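Local atomic coordinates of fibroblast growth factor 18 (Homo sapiens, PDB entry 4CJM), a protein that acts as a secreted growth factor that binds fibroblast growth factor receptors, regulates cell proliferation, differentiation and migration, and is required for normal ossification and bone development. Residues Leu37-Asp42 with Val48-Lys53; Phe57-Cys60 with Lys66-Gly69; Lys83-Glu86 with Thr90-Met93; Pro114-Arg117 with Asp122-Phe125; Lys15-Leu20 with Trp100-Thr105. One frame throughout, in Å; residues are numbered along the deposited sequence.

Contact 1. Residues Leu37-Asp42 with Val48-Lys53; sequences LLVETD and VRIKGK
L37, V39 and T41 meet V48 and I50 on one face of a two-stranded antiparallel unit, whereas L38 and E40 lie with R49 and K51 on the other. On the apolar face L37 crosses I50 obliquely, its CD1 lying 3.8 Å from CG2 of I50. V39 is turned with CG1 anti to its backbone N (chi1 -178°), which brings this methyl within 4.0 Å of CB of V48 while CG2 is directed to the I50 side. T41 and V48 run side by side and point the same way, with OG1 of T41 beside CG1 of V48. The two strands, 37-41 and 47-52, form a beta hairpin of the beta-trefoil fold and are adjacent in its six-stranded antiparallel barrel; strand 3-10 hydrogen-bonds to the other edge of 37-41, and V48 and I50 continue the apolar layer onto L92. Between the strands, L38 N donates to K51 O (2.7 Å) and K51 N to L38 O (2.8 Å), and a second reciprocal pair joins E40 with R49. The E40 N to R49 O bond is nearly straight, at 170°. On the face of L38 and K51, L38 CD1 meets CG of K53, just past the strand end, at 3.8 Å. E40 OE1 stays 4.7 Å from R49 NH1, opposite charges near but not touching; R49 NE is instead bonded to G73 O, and K51 NZ forms a salt bridge with E56.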
# COMPACT_ATOMS: atom_id res chain seq x y z
N LEU A 37 -5.24 -3.56 7.74
CA LEU A 37 -5.75 -2.98 6.49
C LEU A 37 -6.97 -3.72 5.98
O LEU A 37 -6.96 -4.94 5.83
CB LEU A 37 -4.67 -3.02 5.42
CG LEU A 37 -3.31 -2.48 5.84
CD1 LEU A 37 -2.35 -2.53 4.67
CD2 LEU A 37 -3.38 -1.07 6.36
N LEU A 38 -8.06 -2.98 5.77
CA LEU A 38 -9.22 -3.52 5.07
C LEU A 38 -8.97 -3.29 3.58
O LEU A 38 -8.79 -2.15 3.15
CB LEU A 38 -10.50 -2.85 5.55
CG LEU A 38 -10.89 -3.22 6.99
CD1 LEU A 38 -11.87 -2.20 7.57
CD2 LEU A 38 -11.47 -4.63 7.08
N VAL A 39 -8.95 -4.38 2.82
CA VAL A 39 -8.64 -4.31 1.42
C VAL A 39 -9.82 -4.79 0.60
O VAL A 39 -10.37 -5.88 0.82
CB VAL A 39 -7.43 -5.18 1.07
CG1 VAL A 39 -7.11 -5.06 -0.40
CG2 VAL A 39 -6.24 -4.75 1.90
N GLU A 40 -10.24 -3.94 -0.33
CA GLU A 40 -11.40 -4.19 -1.14
C GLU A 40 -10.89 -4.61 -2.50
O GLU A 40 -10.05 -3.92 -3.05
CB GLU A 40 -12.20 -2.89 -1.23
CG GLU A 40 -13.60 -3.07 -1.77
CD GLU A 40 -14.44 -1.82 -1.56
OE1 GLU A 40 -13.86 -0.75 -1.21
OE2 GLU A 40 -15.67 -1.92 -1.72
N THR A 41 -11.35 -5.73 -3.03
CA THR A 41 -10.86 -6.24 -4.32
C THR A 41 -12.03 -6.31 -5.30
O THR A 41 -13.02 -6.96 -5.00
CB THR A 41 -10.19 -7.62 -4.17
OG1 THR A 41 -9.20 -7.57 -3.13
CG2 THR A 41 -9.50 -8.04 -5.46
N ASP A 42 -11.96 -5.64 -6.44
CA ASP A 42 -13.14 -5.65 -7.37
C ASP A 42 -13.38 -7.06 -7.96
O ASP A 42 -12.55 -7.95 -7.78
CB ASP A 42 -13.13 -4.53 -8.45
CG ASP A 42 -12.01 -4.64 -9.49
OD1 ASP A 42 -11.65 -5.73 -9.94
OD2 ASP A 42 -11.51 -3.57 -9.89
N VAL A 48 -7.56 -2.75 -6.25
CA VAL A 48 -7.78 -2.77 -4.81
C VAL A 48 -7.87 -1.37 -4.25
O VAL A 48 -7.22 -0.45 -4.75
CB VAL A 48 -6.66 -3.54 -4.05
CG1 VAL A 48 -6.60 -4.98 -4.51
CG2 VAL A 48 -5.30 -2.87 -4.21
N ARG A 49 -8.65 -1.24 -3.19
CA ARG A 49 -8.60 -0.08 -2.33
C ARG A 49 -8.12 -0.56 -0.99
O ARG A 49 -8.56 -1.59 -0.50
CB ARG A 49 -9.96 0.58 -2.20
CG ARG A 49 -10.11 1.84 -3.04
CD ARG A 49 -11.42 2.63 -2.84
NE ARG A 49 -11.83 3.34 -4.06
CZ ARG A 49 -12.44 2.82 -5.14
NH1 ARG A 49 -12.75 1.53 -5.21
NH2 ARG A 49 -12.75 3.63 -6.16
N ILE A 50 -7.23 0.21 -0.38
CA ILE A 50 -6.66 -0.14 0.90
C ILE A 50 -7.01 0.91 1.96
O ILE A 50 -6.67 2.09 1.83
CB ILE A 50 -5.15 -0.27 0.78
CG1 ILE A 50 -4.84 -1.32 -0.28
CG2 ILE A 50 -4.53 -0.68 2.11
CD1 ILE A 50 -3.38 -1.41 -0.62
N LYS A 51 -7.69 0.46 3.00
CA LYS A 51 -8.22 1.32 4.06
C LYS A 51 -7.65 0.87 5.39
O LYS A 51 -7.69 -0.30 5.73
CB LYS A 51 -9.73 1.18 4.09
CG LYS A 51 -10.44 2.14 5.02
CD LYS A 51 -11.91 1.76 5.09
CE LYS A 51 -12.80 2.96 5.31
NZ LYS A 51 -14.21 2.49 5.36
N GLY A 52 -7.09 1.81 6.14
CA GLY A 52 -6.63 1.51 7.49
C GLY A 52 -7.84 1.31 8.36
O GLY A 52 -8.71 2.17 8.43
N LYS A 53 -7.91 0.17 9.03
CA LYS A 53 -9.09 -0.15 9.85
C LYS A 53 -9.30 0.81 11.03
O LYS A 53 -10.40 1.22 11.29
CB LYS A 53 -8.98 -1.56 10.38
CG LYS A 53 -10.25 -2.03 11.04
CD LYS A 53 -10.05 -3.36 11.73
CE LYS A 53 -11.26 -3.65 12.59
NZ LYS A 53 -11.07 -4.89 13.38

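Contact 2. Residues Phe57-Cys60 with Lys66-Gly69; sequences FYLC and KLVG
F57 brings its ring carbon CD2 obliquely to 3.6 Å from the carbonyl carbon of G69, where the absence of a side chain leaves room for the aromatic group. Next along the chain, the carbonyl of Y58 receives a CA-H...O contact from G69, with 3.2 Å between Y58 O and G69 CA; the phenol itself leads away, toward R49 and K51. L59 and G69 face each other as a non-hydrogen-bonded antiparallel pair, and L59 CD1 approaches CD2 of L67 at 4.3 Å. L67 also packs on V102 and F104, so this face of the hairpin turns to the interior of the beta-trefoil. C60 ends the segment as the hydrogen-bonded partner of V68: C60 N donates to V68 O and V68 N to C60 O, both at 2.8 Å, the first almost in line with the acceptor carbonyl (C=O...donor angle 171°). The C60 side chain, with SG anti to the carbonyl carbon (chi1 -46°), points to the V68 face and is joined to C78 by a disulfide. Backbone bonds and a covalent link thus converge on one residue: the hairpin of strands 58-61 and 67-70 is tied to the chain that follows it by a bond that persists in the oxidising environment of a secreted protein.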
# COMPACT_ATOMS: atom_id res chain seq x y z
N PHE A 57 -8.91 5.78 7.03
CA PHE A 57 -8.34 6.55 5.93
C PHE A 57 -7.87 5.59 4.85
O PHE A 57 -7.33 4.53 5.15
CB PHE A 57 -7.15 7.38 6.40
CG PHE A 57 -7.53 8.71 7.01
CD1 PHE A 57 -8.64 8.83 7.83
CD2 PHE A 57 -6.74 9.84 6.78
CE1 PHE A 57 -8.96 10.05 8.38
CE2 PHE A 57 -7.06 11.05 7.34
CZ PHE A 57 -8.17 11.16 8.14
N TYR A 58 -8.09 5.97 3.59
CA TYR A 58 -7.65 5.18 2.47
C TYR A 58 -6.24 5.57 2.14
O TYR A 58 -5.87 6.75 2.19
CB TYR A 58 -8.53 5.42 1.24
CG TYR A 58 -9.92 4.84 1.38
CD1 TYR A 58 -10.92 5.54 2.04
CD2 TYR A 58 -10.24 3.59 0.85
CE1 TYR A 58 -12.18 5.01 2.17
CE2 TYR A 58 -11.50 3.05 0.97
CZ TYR A 58 -12.47 3.75 1.63
OH TYR A 58 -13.73 3.21 1.75
N LEU A 59 -5.45 4.57 1.77
CA LEU A 59 -4.13 4.78 1.21
C LEU A 59 -4.27 5.26 -0.23
O LEU A 59 -4.92 4.58 -1.05
CB LEU A 59 -3.33 3.48 1.23
CG LEU A 59 -1.99 3.50 0.50
CD1 LEU A 59 -1.03 4.42 1.23
CD2 LEU A 59 -1.41 2.11 0.43
N CYS A 60 -3.67 6.40 -0.54
CA CYS A 60 -3.75 7.01 -1.86
C CYS A 60 -2.41 7.58 -2.29
O CYS A 60 -1.55 7.85 -1.45
CB CYS A 60 -4.81 8.13 -1.87
SG CYS A 60 -6.36 7.64 -1.07
N LYS A 66 3.26 11.18 -3.97
CA LYS A 66 3.37 10.98 -2.54
C LYS A 66 2.25 10.09 -2.01
O LYS A 66 1.08 10.30 -2.34
CB LYS A 66 3.34 12.31 -1.81
CG LYS A 66 3.66 12.22 -0.33
CD LYS A 66 3.90 13.60 0.30
CE LYS A 66 4.07 13.49 1.81
NZ LYS A 66 3.71 14.76 2.52
N LEU A 67 2.59 9.11 -1.19
CA LEU A 67 1.58 8.31 -0.49
C LEU A 67 1.00 9.12 0.64
O LEU A 67 1.72 9.75 1.40
CB LEU A 67 2.19 7.07 0.11
CG LEU A 67 2.78 6.08 -0.88
CD1 LEU A 67 3.39 4.96 -0.07
CD2 LEU A 67 1.74 5.55 -1.84
N VAL A 68 -0.32 9.10 0.74
CA VAL A 68 -1.01 9.94 1.69
C VAL A 68 -2.30 9.21 2.08
O VAL A 68 -2.84 8.41 1.30
CB VAL A 68 -1.16 11.35 1.04
CG1 VAL A 68 -2.09 11.37 -0.17
CG2 VAL A 68 -1.57 12.42 2.04
N GLY A 69 -2.73 9.37 3.33
CA GLY A 69 -4.00 8.81 3.78
C GLY A 69 -5.08 9.86 3.60
O GLY A 69 -4.86 11.04 3.85

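Contact 3. Residues Lys83-Glu86 with Thr90-Met93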
# COMPACT_ATOMS: atom_id res chain seq x y z
N LYS A 83 -0.34 -6.84 -8.29
CA LYS A 83 0.39 -7.82 -9.07
C LYS A 83 1.18 -8.74 -8.16
O LYS A 83 2.02 -8.28 -7.38
CB LYS A 83 1.41 -7.10 -9.93
CG LYS A 83 0.85 -6.30 -11.09
CD LYS A 83 1.47 -4.91 -11.17
CE LYS A 83 0.99 -4.13 -12.39
NZ LYS A 83 1.97 -4.16 -13.50
N VAL A 84 0.95 -10.04 -8.28
CA VAL A 84 1.84 -11.02 -7.67
C VAL A 84 2.99 -11.29 -8.63
O VAL A 84 2.80 -11.78 -9.72
CB VAL A 84 1.08 -12.31 -7.26
CG1 VAL A 84 0.75 -13.21 -8.44
CG2 VAL A 84 1.88 -13.08 -6.22
N LEU A 85 4.19 -10.92 -8.21
CA LEU A 85 5.35 -10.97 -9.09
C LEU A 85 5.89 -12.38 -9.21
O LEU A 85 5.47 -13.26 -8.48
CB LEU A 85 6.43 -10.04 -8.55
CG LEU A 85 5.98 -8.59 -8.36
CD1 LEU A 85 7.04 -7.77 -7.64
CD2 LEU A 85 5.64 -7.96 -9.69
N GLU A 86 6.81 -12.60 -10.15
CA GLU A 86 7.43 -13.92 -10.33
C GLU A 86 8.21 -14.32 -9.10
O GLU A 86 8.36 -15.50 -8.83
CB GLU A 86 8.35 -13.97 -11.54
CG GLU A 86 7.65 -13.85 -12.87
CD GLU A 86 6.49 -14.83 -13.05
OE1 GLU A 86 6.76 -15.99 -13.41
OE2 GLU A 86 5.31 -14.44 -12.83
N THR A 90 4.26 -9.23 -3.64
CA THR A 90 3.16 -8.53 -4.24
C THR A 90 3.58 -7.10 -4.41
O THR A 90 4.23 -6.54 -3.53
CB THR A 90 1.93 -8.61 -3.32
OG1 THR A 90 1.44 -9.96 -3.29
CG2 THR A 90 0.81 -7.73 -3.84
N ALA A 91 3.25 -6.51 -5.55
CA ALA A 91 3.42 -5.06 -5.75
C ALA A 91 2.08 -4.38 -5.95
O ALA A 91 1.10 -5.01 -6.38
CB ALA A 91 4.32 -4.76 -6.93
N LEU A 92 2.07 -3.08 -5.66
CA LEU A 92 0.88 -2.25 -5.79
C LEU A 92 1.17 -1.03 -6.67
O LEU A 92 1.78 -0.07 -6.23
CB LEU A 92 0.42 -1.81 -4.40
CG LEU A 92 -0.05 -2.94 -3.47
CD1 LEU A 92 -0.23 -2.40 -2.07
CD2 LEU A 92 -1.34 -3.60 -3.95
N MET A 93 0.73 -1.09 -7.92
CA MET A 93 0.93 0.00 -8.87
C MET A 93 -0.28 0.92 -8.82
O MET A 93 -1.40 0.45 -8.78
CB MET A 93 1.10 -0.53 -10.29
CG MET A 93 1.42 0.54 -11.33
SD MET A 93 1.64 -0.11 -13.00
CE MET A 93 -0.03 -0.18 -13.61
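K83 and A91 form an antiparallel hydrogen-bonded pair, their CA atoms 5.3 Å apart, and V84 with T90 makes the adjoining non-hydrogen-bonded pair. K83 N donates to A91 O at 3.0 Å in an almost straight bond (177°), and A91 N returns to K83 O at 2.8 Å, within the plane of that carbonyl. The same K83 oxygen accepts a CA-H...O contact from T90 and lies near its CG2 methyl. Beyond the paired backbone, the K83 side chain, kinked at chi2 and chi4, crosses that of M93 at a slant. M93, with CG anti to its backbone N (chi1 -176°) and a bend only at its last torsion, places SD 4.1 Å from K83 CE. L85, just past the paired part of the strand, directs CD1 back to CB of A91 at 4.1 Å, and is flanked by H124 and E118. This hairpin of strands 80-84 and 90-94 belongs to the six-stranded beta barrel of the trefoil, where the backbone of T90 also bonds F125 of strand 125-128. Its chemistry is divided by position: the backbone bonds fix the register, while the end of the lysine, CE and NZ, lies against M93 and NZ also forms a salt bridge with E118, linking the hairpin to the connection between strands 90-94 and 125-128.

Contact 4. Residues Pro114-Arg117 with Asp122-Phe125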
# COMPACT_ATOMS: atom_id res chain seq x y z
N PRO A 114 7.00 8.52 -8.98
CA PRO A 114 7.84 8.69 -10.16
C PRO A 114 9.20 8.03 -10.04
O PRO A 114 9.76 7.61 -11.04
CB PRO A 114 8.02 10.21 -10.26
CG PRO A 114 6.87 10.78 -9.56
CD PRO A 114 6.49 9.80 -8.48
N LYS A 115 9.74 7.97 -8.83
CA LYS A 115 11.08 7.43 -8.63
C LYS A 115 11.09 5.94 -8.35
O LYS A 115 12.10 5.41 -7.94
CB LYS A 115 11.78 8.20 -7.52
CG LYS A 115 11.99 9.67 -7.87
CD LYS A 115 12.76 10.40 -6.79
CE LYS A 115 14.20 9.92 -6.70
NZ LYS A 115 15.12 10.99 -6.20
N THR A 116 9.96 5.27 -8.57
CA THR A 116 9.86 3.82 -8.35
C THR A 116 9.75 3.05 -9.64
O THR A 116 9.47 3.61 -10.71
CB THR A 116 8.61 3.43 -7.53
OG1 THR A 116 7.41 3.82 -8.24
CG2 THR A 116 8.65 4.08 -6.15
N ARG A 117 9.94 1.74 -9.51
CA ARG A 117 9.70 0.79 -10.59
C ARG A 117 9.51 -0.61 -10.00
O ARG A 117 9.95 -0.88 -8.90
CB ARG A 117 10.83 0.82 -11.62
CG ARG A 117 12.20 0.65 -11.00
CD ARG A 117 13.29 1.01 -11.97
NE ARG A 117 13.39 0.03 -13.04
CZ ARG A 117 14.25 0.13 -14.05
NH1 ARG A 117 15.06 1.19 -14.14
NH2 ARG A 117 14.31 -0.81 -14.99
N ASP A 122 12.04 -2.05 -2.75
CA ASP A 122 11.24 -1.06 -2.04
C ASP A 122 9.75 -1.26 -2.27
O ASP A 122 8.97 -0.87 -1.43
CB ASP A 122 11.66 0.37 -2.44
CG ASP A 122 13.06 0.74 -1.94
OD1 ASP A 122 13.82 -0.16 -1.53
OD2 ASP A 122 13.44 1.94 -1.97
N VAL A 123 9.35 -1.81 -3.41
CA VAL A 123 7.94 -1.87 -3.77
C VAL A 123 7.37 -3.27 -3.58
O VAL A 123 6.26 -3.56 -4.04
CB VAL A 123 7.67 -1.34 -5.22
CG1 VAL A 123 8.40 -0.02 -5.45
CG2 VAL A 123 8.09 -2.32 -6.31
N HIS A 124 8.11 -4.14 -2.92
CA HIS A 124 7.69 -5.52 -2.73
C HIS A 124 7.11 -5.75 -1.34
O HIS A 124 7.60 -5.22 -0.35
CB HIS A 124 8.87 -6.45 -2.96
CG HIS A 124 9.41 -6.37 -4.34
ND1 HIS A 124 10.67 -6.79 -4.67
CD2 HIS A 124 8.86 -5.88 -5.49
CE1 HIS A 124 10.88 -6.59 -5.96
NE2 HIS A 124 9.80 -6.05 -6.47
N PHE A 125 6.06 -6.55 -1.30
CA PHE A 125 5.35 -6.81 -0.08
C PHE A 125 4.95 -8.27 0.05
O PHE A 125 4.72 -8.95 -0.95
CB PHE A 125 4.11 -5.90 0.00
CG PHE A 125 4.44 -4.44 -0.01
CD1 PHE A 125 4.76 -3.78 1.16
CD2 PHE A 125 4.48 -3.73 -1.21
CE1 PHE A 125 5.10 -2.44 1.14
CE2 PHE A 125 4.82 -2.39 -1.25
CZ PHE A 125 5.11 -1.74 -0.07
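R117 and V123 come as near as 7.5 Å between CA atoms, too far for strand pairing, and the two segments are bridged by packing of V123 on the R117 carbonyl and on the T116 side chain. V123 supplies both contacts by means of its isopropyl group. Its CG2 rests 3.5 Å from the carbonyl oxygen of R117, and CG1 lies 3.9 Å from the same oxygen, so that both methyls abut the oxygen end of that carbonyl. CG1 is set anti to the carbonyl carbon of V123 (chi1 -47°), and from there it also meets T116, 4.0 Å from its CB and 4.2 Å from its CG2, the two side chains approaching at a slant. The hydroxyl of T116 does not take part; OG1 sits between the backbone N and carbonyl carbon (chi1 61°) and is hydrogen-bonded to G113 O and to Y101 N. Both segments belong to the long irregular connection between strands 90-94 and 125-128 of the beta-trefoil, a region that in relatives of this heparin-binding family contributes to the heparin site. A sulfate ion, probably from the crystallisation liquor, lies about 6 Å from the T116 side chain, and K115 NZ approaches it only weakly, at long range. The beta carbon of R117 points away from V123, and the contact is made by its carbonyl oxygen. T116 and V123 are both buried, and V123 packs in addition on the side chain of Y101.

Contact 5. Residues Lys15-Leu20 with Trp100-Thr105; sequences KHIQVL and WYVGFT
In the hydrophobic core of the beta-trefoil, I17 of strand 16-19 meets V102 and F104 of the segment 100-105, which lies in the connection between strands 90-94 and 125-128. The larger part of the contact is between I17 and F104, whose side chains cross at about a right angle. CG1 of I17 lies 3.7 Å from CE1 of the F104 ring and 4.0 Å from CZ, while the terminal methyl CD1 comes to 3.8 Å from CE1, so CE1 is touched by two successive carbons of the isoleucine. The extended end of I17 (chi2 -179°) carries CD1 on toward V102, where it stands 4.5 Å from CG1, a looser touch. Between the two segments the contact is apolar, without a hydrogen bond: all three residues are buried, and the two backbones stay apart, the CA atoms of I17 and F104 being 9.0 Å from each other. Side-chain packing thus brings together segments that are 80 residues apart at their closest ends. Around the trio, F125 of strand 125-128 touches both I17 and V102, L92 of strand 90-94 lies against V102, and F104 abuts I24 of strand 24-25 and L67 of strand 67-70.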
# COMPACT_ATOMS: atom_id res chain seq x y z
N LYS A 15 9.06 -4.10 8.34
CA LYS A 15 7.90 -3.87 9.19
C LYS A 15 6.69 -3.71 8.29
O LYS A 15 6.79 -3.84 7.07
CB LYS A 15 8.09 -2.59 9.98
CG LYS A 15 9.40 -2.49 10.70
CD LYS A 15 9.34 -3.14 12.05
CE LYS A 15 10.59 -2.74 12.85
NZ LYS A 15 11.09 -1.32 12.67
N HIS A 16 5.54 -3.44 8.90
CA HIS A 16 4.30 -3.37 8.16
C HIS A 16 3.84 -1.96 7.88
O HIS A 16 4.12 -1.03 8.64
CB HIS A 16 3.22 -4.11 8.92
CG HIS A 16 3.58 -5.53 9.21
ND1 HIS A 16 4.19 -5.91 10.38
CD2 HIS A 16 3.47 -6.64 8.46
CE1 HIS A 16 4.41 -7.21 10.35
NE2 HIS A 16 3.99 -7.68 9.19
N ILE A 17 3.10 -1.83 6.78
CA ILE A 17 2.49 -0.58 6.37
C ILE A 17 1.51 -0.13 7.44
O ILE A 17 0.68 -0.93 7.90
CB ILE A 17 1.73 -0.72 5.04
CG1 ILE A 17 2.70 -1.05 3.90
CG2 ILE A 17 0.96 0.55 4.73
CD1 ILE A 17 2.04 -1.18 2.54
N GLN A 18 1.62 1.14 7.79
CA GLN A 18 0.74 1.80 8.73
C GLN A 18 -0.01 2.96 8.06
O GLN A 18 0.61 3.78 7.36
CB GLN A 18 1.54 2.39 9.85
CG GLN A 18 2.29 1.37 10.67
CD GLN A 18 3.32 2.04 11.55
OE1 GLN A 18 4.27 2.66 11.06
NE2 GLN A 18 3.17 1.89 12.86
N VAL A 19 -1.33 3.00 8.25
CA VAL A 19 -2.12 4.18 7.92
C VAL A 19 -2.34 4.89 9.24
O VAL A 19 -3.25 4.55 10.01
CB VAL A 19 -3.46 3.82 7.25
CG1 VAL A 19 -4.19 5.10 6.88
CG2 VAL A 19 -3.24 2.97 6.01
N LEU A 20 -1.48 5.87 9.49
CA LEU A 20 -1.49 6.64 10.72
C LEU A 20 -2.49 7.79 10.69
O LEU A 20 -2.68 8.48 11.68
CB LEU A 20 -0.09 7.20 11.00
CG LEU A 20 1.01 6.13 11.10
CD1 LEU A 20 2.39 6.75 11.09
CD2 LEU A 20 0.82 5.26 12.34
N TRP A 100 3.97 3.85 -11.52
CA TRP A 100 4.28 4.31 -10.15
C TRP A 100 3.75 3.31 -9.14
O TRP A 100 2.64 2.82 -9.26
CB TRP A 100 3.62 5.64 -9.82
CG TRP A 100 3.99 6.78 -10.70
CD1 TRP A 100 4.77 6.74 -11.83
CD2 TRP A 100 3.55 8.14 -10.56
NE1 TRP A 100 4.87 8.00 -12.38
CE2 TRP A 100 4.12 8.87 -11.64
CE3 TRP A 100 2.73 8.81 -9.65
CZ2 TRP A 100 3.89 10.25 -11.82
CZ3 TRP A 100 2.51 10.18 -9.83
CH2 TRP A 100 3.09 10.88 -10.90
N TYR A 101 4.57 3.05 -8.13
CA TYR A 101 4.29 1.99 -7.17
C TYR A 101 4.34 2.46 -5.72
O TYR A 101 5.07 3.38 -5.37
CB TYR A 101 5.33 0.88 -7.37
CG TYR A 101 5.18 0.13 -8.67
CD1 TYR A 101 5.74 0.61 -9.87
CD2 TYR A 101 4.47 -1.05 -8.71
CE1 TYR A 101 5.59 -0.09 -11.06
CE2 TYR A 101 4.31 -1.75 -9.89
CZ TYR A 101 4.86 -1.27 -11.06
OH TYR A 101 4.67 -2.03 -12.18
N VAL A 102 3.58 1.77 -4.88
CA VAL A 102 3.67 1.91 -3.44
C VAL A 102 5.01 1.32 -3.03
O VAL A 102 5.32 0.16 -3.38
CB VAL A 102 2.55 1.12 -2.75
CG1 VAL A 102 2.71 1.15 -1.23
CG2 VAL A 102 1.18 1.67 -3.15
N GLY A 103 5.81 2.09 -2.29
CA GLY A 103 7.13 1.65 -1.85
C GLY A 103 7.67 2.38 -0.62
O GLY A 103 7.17 3.44 -0.24
N PHE A 104 8.69 1.80 0.00
CA PHE A 104 9.27 2.36 1.22
C PHE A 104 10.77 2.13 1.30
O PHE A 104 11.29 1.17 0.72
CB PHE A 104 8.63 1.71 2.46
CG PHE A 104 7.16 1.94 2.57
CD1 PHE A 104 6.27 1.07 1.97
CD2 PHE A 104 6.68 3.04 3.25
CE1 PHE A 104 4.89 1.28 2.06
CE2 PHE A 104 5.32 3.27 3.34
CZ PHE A 104 4.41 2.39 2.74
N THR A 105 11.45 2.99 2.05
CA THR A 105 12.87 2.81 2.31
C THR A 105 13.08 1.80 3.44
O THR A 105 12.12 1.35 4.07
CB THR A 105 13.53 4.13 2.74
OG1 THR A 105 13.03 4.53 4.02
CG2 THR A 105 13.27 5.23 1.71

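In the fold
Contacts 1, 2 and 3 are partly buried hairpins held by reciprocal backbone bonds, whereas contacts 4 and 5 are buried and rely on packing. Contacts 1 and 3 share the six-stranded sheet, and I50 meets L92 between them; contact 2 is a separate two-stranded pair, linked to contact 1 through I50 O and L59 N. Contact 5 is the most central, its middle about 5 Å from that of the chain, and touches all four others, L67 of contact 2 resting on F104 and V102. Contacts 3 and 4 lie farther out and are joined by the T90-F125 backbone bond; salt bridges occur at outer side chains of contacts 1 and 3. Contacts 1 and 4 lie on opposite sides of the centre and do not touch.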